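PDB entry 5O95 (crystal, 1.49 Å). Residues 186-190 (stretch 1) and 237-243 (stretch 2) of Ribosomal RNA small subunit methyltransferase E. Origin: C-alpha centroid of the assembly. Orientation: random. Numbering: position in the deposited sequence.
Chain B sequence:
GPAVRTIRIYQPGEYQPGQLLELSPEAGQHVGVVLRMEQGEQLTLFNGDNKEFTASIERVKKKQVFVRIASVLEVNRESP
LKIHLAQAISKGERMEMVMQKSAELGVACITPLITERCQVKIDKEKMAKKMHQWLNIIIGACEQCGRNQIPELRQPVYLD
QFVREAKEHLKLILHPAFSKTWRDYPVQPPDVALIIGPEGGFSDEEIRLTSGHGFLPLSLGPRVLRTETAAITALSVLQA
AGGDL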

# COMPACT_ATOMS: atom_id res chain seq x y z
N PRO B 186 -14.33 -13.31 -13.50
CA PRO B 186 -14.79 -14.22 -12.43
C PRO B 186 -13.75 -14.38 -11.33
O PRO B 186 -13.04 -15.40 -11.22
CB PRO B 186 -15.06 -15.52 -13.20
CG PRO B 186 -14.01 -15.51 -14.27
CD PRO B 186 -13.92 -14.05 -14.71
N VAL B 187 -13.61 -13.35 -10.50
CA VAL B 187 -12.65 -13.35 -9.40
C VAL B 187 -13.27 -14.16 -8.26
O VAL B 187 -14.12 -13.67 -7.52
CB VAL B 187 -12.26 -11.94 -8.96
CG1 VAL B 187 -11.22 -12.02 -7.86
CG2 VAL B 187 -11.75 -11.12 -10.15
N GLN B 188 -12.84 -15.41 -8.14
CA GLN B 188 -13.39 -16.36 -7.19
C GLN B 188 -12.41 -17.51 -7.06
O GLN B 188 -11.56 -17.70 -7.94
CB GLN B 188 -14.74 -16.89 -7.68
CG GLN B 188 -14.66 -17.58 -9.02
CD GLN B 188 -16.03 -17.79 -9.63
OE1 GLN B 188 -16.79 -16.84 -9.83
NE2 GLN B 188 -16.36 -19.05 -9.91
N PRO B 189 -12.47 -18.27 -5.97
CA PRO B 189 -11.59 -19.43 -5.84
C PRO B 189 -11.78 -20.36 -7.02
O PRO B 189 -12.86 -20.39 -7.63
CB PRO B 189 -12.07 -20.07 -4.53
CG PRO B 189 -12.62 -18.94 -3.75
CD PRO B 189 -13.29 -18.05 -4.77
N PRO B 190 -10.77 -21.19 -7.35
CA PRO B 190 -9.59 -21.47 -6.52
C PRO B 190 -8.46 -20.44 -6.55
O PRO B 190 -7.93 -20.10 -5.49
CB PRO B 190 -9.07 -22.80 -7.09
CG PRO B 190 -9.52 -22.79 -8.52
CD PRO B 190 -10.83 -22.03 -8.56
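Stretch 2 (237-243) VLQAAGG

Most of stretch 2 belongs to a helix that begins earlier in the chain, and it meets stretch 1, an irregular segment, along the side that carries Leu238, Ala241 and Gly242. From Val237 to Ala241 phi lies between -71° and -67° and psi between -42° and -33°, and the i to i-4 hydrogen bonds Ala241 N to Val237 O and Gly242 N to Leu238 O, both 2.9 Å, confirm the helical geometry. Gly242 departs from it at -131/0, and the bond from Gly243 N to Gln239 O, 2.8 Å long, is weak. Stretch 1 is extended for the most part: Val187 at -80/101, Gln188 at -164/159 and Pro189 at -56/155, with a cis peptide bond before Pro190.

Of the CA atoms, Gln188 CA and Gly242 CA are the closest pair, 4.1 Å apart. No hydrogen bond links the stretches, so the contact, 217 Å² summed over both sides, rests on packing. Val187 contributes most to it. Its CA-to-CB bond points toward the helix, and with chi1 at -177° (t) its CG1 lies 3.8 Å from Leu238 CD2, 4.0 Å from Ala241 CB and 3.6 Å from Leu238 O. One methyl group thus touches two residues three positions apart, a spacing that brings side chains to nearly the same side of a helix.

Leu238 starts sideways from its CA, but the m,t rotamer (chi1 -65°, chi2 174°) brings the end of the side chain nearer to stretch 1, where CD2 meets Val187. Ala241 points toward stretch 1 directly, and its single methyl completes the apolar contact. The CA-to-CB bonds of Ala240 and Gln239 point away; at chi1 -71° and chi2 -72° (both m), the side chain of Gln239 stays out of contact, with OE1 7.7 Å from Val187 CG1, and its OE1 and NE2 are hydrogen-bonded elsewhere in the structure.

Gly242 permits the close backbone approach. Val187 O lies 3.2 Å from Gly242 CA, and an ideally placed CB on this glycine would fall 2.4 Å from Val187 O and 2.9 Å from Gln188 N, both clashes. The absence of a side chain therefore leaves room for the backbone of stretch 1. Beyond this point Pro189 CD sits 3.3 Å from Gly242 O; its CA-to-CB bond points sideways, and the ring has a C-gamma exo pucker. Gln188, between these contacts, directs its CA-to-CB bond away; with chi1 at 59° (p) and chi2 at -166° (t), its exposed side chain comes no nearer than the 5.1 Å between Gln188 CB and Gly242 CA.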

# COMPACT_ATOMS: atom_id res chain seq x y z
N VAL B 237 -8.10 -5.51 -4.15
CA VAL B 237 -9.33 -5.60 -4.93
C VAL B 237 -9.68 -7.05 -5.21
O VAL B 237 -10.84 -7.45 -5.09
CB VAL B 237 -9.21 -4.77 -6.22
CG1 VAL B 237 -10.41 -5.02 -7.12
CG2 VAL B 237 -9.06 -3.29 -5.91
N LEU B 238 -8.68 -7.88 -5.54
CA LEU B 238 -8.95 -9.28 -5.82
C LEU B 238 -9.39 -10.03 -4.57
O LEU B 238 -10.31 -10.84 -4.63
CB LEU B 238 -7.71 -9.94 -6.43
CG LEU B 238 -7.32 -9.39 -7.80
CD1 LEU B 238 -5.99 -10.00 -8.24
CD2 LEU B 238 -8.42 -9.66 -8.82
N GLN B 239 -8.76 -9.75 -3.42
CA GLN B 239 -9.18 -10.42 -2.19
C GLN B 239 -10.56 -9.97 -1.75
O GLN B 239 -11.30 -10.75 -1.15
CB GLN B 239 -8.20 -10.14 -1.06
CG GLN B 239 -6.85 -10.83 -1.22
CD GLN B 239 -6.90 -12.35 -1.00
OE1 GLN B 239 -7.96 -12.99 -1.00
NE2 GLN B 239 -5.72 -12.94 -0.82
N ALA B 240 -10.92 -8.72 -2.01
CA ALA B 240 -12.27 -8.30 -1.67
C ALA B 240 -13.30 -8.95 -2.59
O ALA B 240 -14.34 -9.43 -2.13
CB ALA B 240 -12.36 -6.77 -1.73
N ALA B 241 -12.99 -9.02 -3.89
CA ALA B 241 -13.94 -9.55 -4.86
C ALA B 241 -14.12 -11.06 -4.71
O ALA B 241 -15.25 -11.55 -4.78
CB ALA B 241 -13.49 -9.19 -6.28
N GLY B 242 -13.03 -11.80 -4.48
CA GLY B 242 -13.12 -13.25 -4.50
C GLY B 242 -12.51 -13.96 -3.32
O GLY B 242 -12.57 -15.20 -3.25
N GLY B 243 -11.95 -13.21 -2.37
CA GLY B 243 -11.28 -13.81 -1.24
C GLY B 243 -11.93 -13.41 0.07
O GLY B 243 -13.16 -13.33 0.14